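Side-chain contacts in putative flavoprotein decarboxylase (Streptomyces olivoviridis, PDB 6JLS), which acts as an FMN-dependent decarboxylase of cysteine in the biosynthesis of thioviridamide: residues V49-S54 against V59-L64; A95-P100 against A186-S191; A104-L109 against P133-A138. One frame throughout, in Å; residues are numbered along the deposited sequence.

Contact 1: residues V49-S54 against V59-L64. With FMN (flavin mononucleotide), chain B.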
# COMPACT_ATOMS: atom_id res chain seq x y z
N VAL A 49 24.24 -18.65 6.67
CA VAL A 49 23.69 -17.87 7.77
C VAL A 49 22.18 -17.85 7.64
O VAL A 49 21.65 -17.65 6.54
CB VAL A 49 24.24 -16.43 7.81
CG1 VAL A 49 23.62 -15.66 8.96
CG2 VAL A 49 25.74 -16.45 7.95
N ALA A 50 21.49 -18.09 8.75
CA ALA A 50 20.03 -18.01 8.82
C ALA A 50 19.65 -17.10 9.98
O ALA A 50 20.34 -17.08 11.01
CB ALA A 50 19.41 -19.39 9.03
N LEU A 51 18.56 -16.36 9.80
CA LEU A 51 18.11 -15.36 10.77
C LEU A 51 16.67 -15.65 11.17
O LEU A 51 15.85 -16.04 10.34
CB LEU A 51 18.20 -13.92 10.19
CG LEU A 51 19.56 -13.26 9.92
CD1 LEU A 51 20.34 -14.01 8.86
CD2 LEU A 51 19.37 -11.82 9.46
N THR A 52 16.37 -15.47 12.44
CA THR A 52 14.98 -15.42 12.84
C THR A 52 14.39 -14.07 12.45
O THR A 52 15.13 -13.10 12.26
CB THR A 52 14.85 -15.61 14.35
OG1 THR A 52 15.26 -14.41 15.00
CG2 THR A 52 15.68 -16.81 14.85
N PRO A 53 13.07 -13.98 12.34
CA PRO A 53 12.47 -12.65 12.10
C PRO A 53 12.92 -11.59 13.10
O PRO A 53 13.33 -10.50 12.67
CB PRO A 53 10.96 -12.93 12.18
CG PRO A 53 10.84 -14.36 11.74
CD PRO A 53 12.07 -15.06 12.28
N SER A 54 12.91 -11.87 14.41
CA SER A 54 13.35 -10.86 15.37
C SER A 54 14.82 -10.48 15.19
O SER A 54 15.19 -9.33 15.45
CB SER A 54 13.13 -11.33 16.81
OG SER A 54 11.75 -11.47 17.07
N VAL A 59 20.31 -7.25 12.70
CA VAL A 59 21.25 -7.53 11.61
C VAL A 59 20.49 -7.44 10.31
O VAL A 59 19.37 -7.95 10.21
CB VAL A 59 21.89 -8.93 11.69
CG1 VAL A 59 23.35 -8.89 11.23
CG2 VAL A 59 21.71 -9.55 13.05
N THR A 60 21.12 -6.86 9.30
CA THR A 60 20.57 -6.91 7.95
C THR A 60 21.25 -8.02 7.16
O THR A 60 22.40 -8.39 7.44
CB THR A 60 20.77 -5.59 7.24
OG1 THR A 60 22.16 -5.46 6.89
CG2 THR A 60 20.36 -4.46 8.16
N THR A 61 20.53 -8.56 6.18
CA THR A 61 21.14 -9.58 5.34
C THR A 61 22.25 -8.99 4.49
O THR A 61 23.25 -9.66 4.22
CB THR A 61 20.08 -10.25 4.46
OG1 THR A 61 19.36 -9.25 3.74
CG2 THR A 61 19.10 -11.01 5.33
N ASN A 62 22.12 -7.72 4.10
CA ASN A 62 23.16 -7.09 3.29
C ASN A 62 24.45 -6.89 4.07
O ASN A 62 25.51 -6.79 3.46
CB ASN A 62 22.64 -5.77 2.72
CG ASN A 62 21.79 -5.99 1.49
OD1 ASN A 62 21.50 -7.13 1.14
ND2 ASN A 62 21.41 -4.91 0.81
N SER A 63 24.38 -6.84 5.40
CA SER A 63 25.60 -6.77 6.20
C SER A 63 26.32 -8.11 6.28
O SER A 63 27.53 -8.13 6.56
CB SER A 63 25.26 -6.28 7.61
OG SER A 63 24.70 -7.31 8.40
N LEU A 64 25.62 -9.23 6.05
CA LEU A 64 26.18 -10.58 6.09
C LEU A 64 26.67 -11.08 4.74
O LEU A 64 27.70 -11.75 4.66
CB LEU A 64 25.13 -11.58 6.63
CG LEU A 64 24.76 -11.36 8.10
CD1 LEU A 64 23.37 -11.92 8.38
CD2 LEU A 64 25.81 -11.98 9.02
N1 FMN B . 15.86 -12.12 24.26
C2 FMN B . 16.83 -13.01 24.65
O2 FMN B . 16.52 -14.17 24.91
N3 FMN B . 18.15 -12.60 24.77
C4 FMN B . 18.50 -11.29 24.50
O4 FMN B . 19.67 -10.92 24.60
C4A FMN B . 17.52 -10.39 24.10
N5 FMN B . 17.86 -9.09 23.81
C5A FMN B . 16.89 -8.18 23.42
C6 FMN B . 17.26 -6.87 23.15
C7 FMN B . 16.30 -5.95 22.75
C7M FMN B . 16.73 -4.53 22.46
C8 FMN B . 14.96 -6.34 22.61
C8M FMN B . 13.91 -5.35 22.18
C9 FMN B . 14.59 -7.67 22.89
C9A FMN B . 15.56 -8.59 23.30
N10 FMN B . 15.22 -9.91 23.58
C10 FMN B . 16.19 -10.81 23.98
C1' FMN B . 13.80 -10.37 23.43
C2' FMN B . 13.67 -11.13 22.10
O2' FMN B . 13.94 -10.30 20.98
C3' FMN B . 12.29 -11.75 21.94
O3' FMN B . 12.16 -12.79 22.89
C4' FMN B . 12.12 -12.27 20.52
O4' FMN B . 10.80 -12.68 20.22
C5' FMN B . 13.08 -13.42 20.25
O5' FMN B . 12.76 -13.88 18.96
P FMN B . 13.59 -15.05 18.25
O1P FMN B . 14.16 -15.97 19.32
O2P FMN B . 12.67 -15.85 17.36
O3P FMN B . 14.74 -14.46 17.47
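L51 and L64 meet tip to tip, and these two residues bury the largest areas in the packing between the end of strand 46-51 and the short helical turn at 61-64. From its CB, which heads toward 59-64, the side chain of L51 can be followed outward. CG lies beside the backbone N, anti to the carbonyl carbon (chi1 -69°), and from there the branch (chi2 63°) sends both methyls to the border of L64 CD1. CD1 presses on L64 CD1 at 3.7 Å. CD2 reaches on over the start of the turn, 3.9 Å from V59 O and 4.2 Å from T61 CG2. L64 CD1 is shared: V49 CG1 reaches it at 3.8 Å, and the V49 and L64 side chains cross at about a right angle. One leucine methyl thus bridges two strand residues whose CB atoms point the same way, with A50 between them turned away.

The turn is held by its own polar contacts. T60 stands at the N-cap, and its OG1 accepts from S63 N at 3.0 Å in a markedly bent bond (139°). S63 OG answers by donating to T60 O at 2.7 Å. T60 OG1 is also bonded to Q57 O of the second subunit, which ties the cap to the assembly.

Just beyond the strand the character changes from apolar to polar. T52 OG1 donates to O3P of FMN at 2.5 Å and is also bonded to A55 N, so two partners fix its hydroxyl. A strand whose side chains pack on its crossover connection while the loop after its C-terminal end receives a nucleotide phosphate is characteristic of Rossmann-like flavoproteins; here the strand belongs to the beta-alpha-beta unit 46-51, 61-64, 72-73.

Contact 2: residues A95-P100 against A186-S191; sequences AVVVAP and AVALKS
A95 on the strand and A188 on the helix mark the nearest approach of two backbones that run in roughly opposite directions, 6.2 Å between A95 CA and A188 CA, a closeness made possible by two small side chains facing each other. Strand 95-98 packs against helix 182-193 here, and no hydrogen bond links them; the side chains that meet are all apolar. A95 CB rests 3.8 Å from the carbonyl oxygen A188 O, so part of the strand's contact is with the helix backbone itself. Two residues on, V97 offers the other half of the grip. Its CG2, anti to the carbonyl carbon and beside the backbone N, is the branch that meets A188 CB, at 3.4 Å, closer than carbon atoms usually come. A188 therefore sits as a single methyl over the strand, touched by V97 and flanked by A95, while V96 between them turns away.

On the helix, S191 OG folds back to donate to V187 O at 3.1 Å. The same oxygen accepts the helical bond from S191 N, and the two donors arrive from opposite faces of the carbonyl plane.

Around this joint, the strand is bonded on one edge to strand 18-23, through T20 and C22, and on the other to the chain at P128 and I130. A188 also touches I130 of strand 129-133, and A95 and V97 meet A192, V184 and F185, so the C-terminal helix runs along the sheet, roughly antiparallel to strand 95-98, over 95-101 and its neighbour 129-133.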
# COMPACT_ATOMS: atom_id res chain seq x y z
N ALA A 95 28.36 -28.57 10.92
CA ALA A 95 27.98 -28.08 12.23
C ALA A 95 27.00 -26.93 12.04
O ALA A 95 27.06 -26.21 11.04
CB ALA A 95 29.19 -27.61 13.04
N VAL A 96 26.10 -26.78 13.01
CA VAL A 96 25.13 -25.70 13.06
C VAL A 96 25.32 -25.00 14.39
O VAL A 96 25.27 -25.64 15.44
CB VAL A 96 23.69 -26.25 12.94
CG1 VAL A 96 22.65 -25.14 13.15
CG2 VAL A 96 23.50 -26.97 11.61
N VAL A 97 25.54 -23.68 14.35
CA VAL A 97 25.73 -22.87 15.56
C VAL A 97 24.59 -21.86 15.66
O VAL A 97 24.29 -21.16 14.69
CB VAL A 97 27.08 -22.13 15.54
CG1 VAL A 97 27.28 -21.36 16.84
CG2 VAL A 97 28.20 -23.10 15.31
N VAL A 98 23.95 -21.80 16.83
CA VAL A 98 22.98 -20.75 17.13
C VAL A 98 23.62 -19.85 18.18
O VAL A 98 23.79 -20.24 19.34
CB VAL A 98 21.63 -21.31 17.59
CG1 VAL A 98 20.62 -20.16 17.77
CG2 VAL A 98 21.10 -22.32 16.59
N ALA A 99 23.97 -18.64 17.76
CA ALA A 99 24.77 -17.73 18.56
C ALA A 99 24.59 -16.31 18.05
O ALA A 99 25.11 -15.95 16.99
CB ALA A 99 26.24 -18.14 18.52
N PRO A 100 23.85 -15.46 18.78
CA PRO A 100 23.23 -15.80 20.06
C PRO A 100 21.95 -16.62 19.93
O PRO A 100 21.29 -16.57 18.89
CB PRO A 100 22.92 -14.43 20.66
CG PRO A 100 22.66 -13.55 19.45
CD PRO A 100 23.58 -14.07 18.37
N ALA A 186 34.96 -22.22 17.99
CA ALA A 186 36.05 -23.18 18.04
C ALA A 186 35.54 -24.57 18.39
O ALA A 186 35.97 -25.57 17.80
CB ALA A 186 37.10 -22.72 19.05
N VAL A 187 34.62 -24.66 19.36
CA VAL A 187 34.05 -25.95 19.74
C VAL A 187 33.26 -26.55 18.58
O VAL A 187 33.30 -27.76 18.34
CB VAL A 187 33.18 -25.79 20.99
CG1 VAL A 187 32.61 -27.13 21.42
CG2 VAL A 187 33.98 -25.17 22.11
N ALA A 188 32.52 -25.71 17.85
CA ALA A 188 31.77 -26.19 16.70
C ALA A 188 32.69 -26.75 15.62
O ALA A 188 32.40 -27.81 15.05
CB ALA A 188 30.92 -25.06 16.12
N LEU A 189 33.79 -26.05 15.32
CA LEU A 189 34.71 -26.53 14.30
C LEU A 189 35.39 -27.83 14.71
O LEU A 189 35.62 -28.70 13.86
CB LEU A 189 35.74 -25.45 13.99
CG LEU A 189 35.12 -24.22 13.33
CD1 LEU A 189 36.10 -23.07 13.21
CD2 LEU A 189 34.55 -24.59 11.97
N LYS A 190 35.70 -28.00 16.00
CA LYS A 190 36.28 -29.28 16.43
C LYS A 190 35.30 -30.42 16.20
O LYS A 190 35.66 -31.42 15.57
CB LYS A 190 36.72 -29.21 17.90
CG LYS A 190 37.97 -28.34 18.12
CD LYS A 190 38.47 -28.35 19.57
CE LYS A 190 39.22 -29.64 19.89
NZ LYS A 190 40.49 -29.79 19.13
N SER A 191 34.05 -30.27 16.66
CA SER A 191 33.03 -31.30 16.45
C SER A 191 32.81 -31.60 14.98
O SER A 191 32.57 -32.76 14.61
CB SER A 191 31.71 -30.87 17.09
OG SER A 191 31.87 -30.54 18.46

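Contact 3: residues A104-L109 against P133-A138. With FMN (flavin mononucleotide), chain B.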
# COMPACT_ATOMS: atom_id res chain seq x y z
N ALA A 104 13.65 -17.33 23.70
CA ALA A 104 12.51 -17.76 22.90
C ALA A 104 12.92 -18.88 21.95
O ALA A 104 12.22 -19.89 21.84
CB ALA A 104 11.92 -16.58 22.11
N THR A 105 14.06 -18.72 21.29
CA THR A 105 14.53 -19.74 20.36
C THR A 105 14.93 -21.03 21.10
O THR A 105 14.60 -22.13 20.65
CB THR A 105 15.69 -19.19 19.53
OG1 THR A 105 15.14 -18.28 18.58
CG2 THR A 105 16.41 -20.29 18.79
N LEU A 106 15.66 -20.90 22.21
CA LEU A 106 15.95 -22.05 23.05
C LEU A 106 14.67 -22.75 23.51
O LEU A 106 14.57 -23.98 23.50
CB LEU A 106 16.77 -21.61 24.26
CG LEU A 106 18.15 -21.02 23.99
CD1 LEU A 106 18.68 -20.35 25.24
CD2 LEU A 106 19.11 -22.11 23.53
N GLY A 107 13.66 -21.96 23.90
CA GLY A 107 12.41 -22.54 24.36
C GLY A 107 11.68 -23.29 23.27
O GLY A 107 11.09 -24.34 23.51
N LYS A 108 11.73 -22.76 22.04
CA LYS A 108 11.08 -23.43 20.92
C LYS A 108 11.80 -24.73 20.58
O LYS A 108 11.16 -25.78 20.42
CB LYS A 108 11.05 -22.52 19.70
CG LYS A 108 10.17 -21.28 19.81
CD LYS A 108 10.19 -20.50 18.49
CE LYS A 108 9.46 -19.17 18.62
NZ LYS A 108 9.46 -18.33 17.39
N LEU A 109 13.13 -24.69 20.47
CA LEU A 109 13.87 -25.91 20.16
C LEU A 109 13.65 -26.95 21.25
O LEU A 109 13.35 -28.11 20.95
CB LEU A 109 15.36 -25.61 20.03
CG LEU A 109 15.77 -24.64 18.92
CD1 LEU A 109 17.25 -24.24 19.02
CD2 LEU A 109 15.46 -25.25 17.55
N PRO A 133 23.45 -19.52 24.54
CA PRO A 133 22.38 -18.71 25.14
C PRO A 133 22.87 -17.32 25.49
O PRO A 133 24.00 -17.13 25.95
CB PRO A 133 22.00 -19.49 26.41
CG PRO A 133 22.54 -20.86 26.22
CD PRO A 133 23.77 -20.70 25.36
N VAL A 134 22.01 -16.34 25.25
CA VAL A 134 22.26 -14.96 25.66
C VAL A 134 20.94 -14.41 26.16
O VAL A 134 19.94 -14.44 25.44
CB VAL A 134 22.81 -14.09 24.51
CG1 VAL A 134 22.99 -12.66 24.97
CG2 VAL A 134 24.11 -14.64 23.98
N MET A 135 20.93 -13.95 27.41
CA MET A 135 19.75 -13.32 27.98
C MET A 135 20.16 -12.69 29.30
O MET A 135 21.25 -12.97 29.83
CB MET A 135 18.61 -14.33 28.18
CG MET A 135 18.98 -15.48 29.11
SD MET A 135 17.89 -16.91 29.05
CE MET A 135 18.39 -17.62 27.47
N ASN A 136 19.30 -11.82 29.82
CA ASN A 136 19.56 -11.25 31.14
C ASN A 136 19.48 -12.37 32.18
O ASN A 136 18.63 -13.26 32.07
CB ASN A 136 18.56 -10.14 31.48
CG ASN A 136 17.11 -10.55 31.24
OD1 ASN A 136 16.79 -11.21 30.25
ND2 ASN A 136 16.23 -10.14 32.14
N PRO A 137 20.37 -12.37 33.17
CA PRO A 137 20.32 -13.44 34.19
C PRO A 137 19.02 -13.47 35.00
O PRO A 137 18.79 -14.43 35.72
CB PRO A 137 21.54 -13.14 35.07
CG PRO A 137 22.49 -12.42 34.14
CD PRO A 137 21.60 -11.56 33.29
N ALA A 138 18.15 -12.46 34.87
CA ALA A 138 16.79 -12.55 35.40
C ALA A 138 15.95 -13.58 34.66
O ALA A 138 14.86 -13.92 35.14
CB ALA A 138 16.10 -11.18 35.34
N1 FMN B . 15.86 -12.12 24.26
C2 FMN B . 16.83 -13.01 24.65
O2 FMN B . 16.52 -14.17 24.91
N3 FMN B . 18.15 -12.60 24.77
C4 FMN B . 18.50 -11.29 24.50
O4 FMN B . 19.67 -10.92 24.60
C4A FMN B . 17.52 -10.39 24.10
N5 FMN B . 17.86 -9.09 23.81
C5A FMN B . 16.89 -8.18 23.42
C6 FMN B . 17.26 -6.87 23.15
C7 FMN B . 16.30 -5.95 22.75
C7M FMN B . 16.73 -4.53 22.46
C8 FMN B . 14.96 -6.34 22.61
C8M FMN B . 13.91 -5.35 22.18
C9 FMN B . 14.59 -7.67 22.89
C9A FMN B . 15.56 -8.59 23.30
N10 FMN B . 15.22 -9.91 23.58
C10 FMN B . 16.19 -10.81 23.98
C1' FMN B . 13.80 -10.37 23.43
C2' FMN B . 13.67 -11.13 22.10
O2' FMN B . 13.94 -10.30 20.98
C3' FMN B . 12.29 -11.75 21.94
O3' FMN B . 12.16 -12.79 22.89
C4' FMN B . 12.12 -12.27 20.52
O4' FMN B . 10.80 -12.68 20.22
C5' FMN B . 13.08 -13.42 20.25
O5' FMN B . 12.76 -13.88 18.96
P FMN B . 13.59 -15.05 18.25
O1P FMN B . 14.16 -15.97 19.32
O2P FMN B . 12.67 -15.85 17.36
O3P FMN B . 14.74 -14.46 17.47
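L106 is the residue of helix 103-110 that reaches the end of strand 129-133 and the loop after it, setting its CD1 against both P133 and M135. In sequence order, A104 comes first, its CB 3.6 Å from O1P of FMN, and the residue also packs on C114 of the fourth subunit. T105 follows with a hydroxyl that donates to the same O1P at 2.6 Å and is also bonded to S24 OG. L106 then turns from the phosphate to the protein: CD1 lies 3.6 Å from P133 CB, the two side chains crossing at about a right angle, and 3.5 Å from M135 CE. M135 runs out extended to SD, and the bend at chi3 (74°) swings CE onto L106 CD1. K108, extended beyond CG, forms a salt bridge with D115; its NZ, 4.1 Å from O2P, may still help to offset the phosphate's charge.

Between P133 and M135, V134 O accepts from FMN N3 at 2.7 Å in a nearly straight bond (174°). Phosphate held at the start of one helix and flavin ring held by a backbone carbonyl after the next strand form part of the FMN site of this Rossmann-like flavoprotein.

From the N terminus, contact 1 closes first, a short loop joining strand 46-51 to its own crossover, complete before the others begin. Contact 2 opens later on strand 95-101 and closes only near the C terminus, where 186-191 returns to the sheet on the far side of the chain's centre from contact 1. Contact 3 falls wholly within that long span, tying helix 103-110 to the end of strand 129-133 and the loop that follows. Contacts 1 and 2 reach the same sheet without touching. Contacts 1 and 3 both hold FMN and meet where T52 packs on T105; contacts 2 and 3 meet where P100 packs on V134.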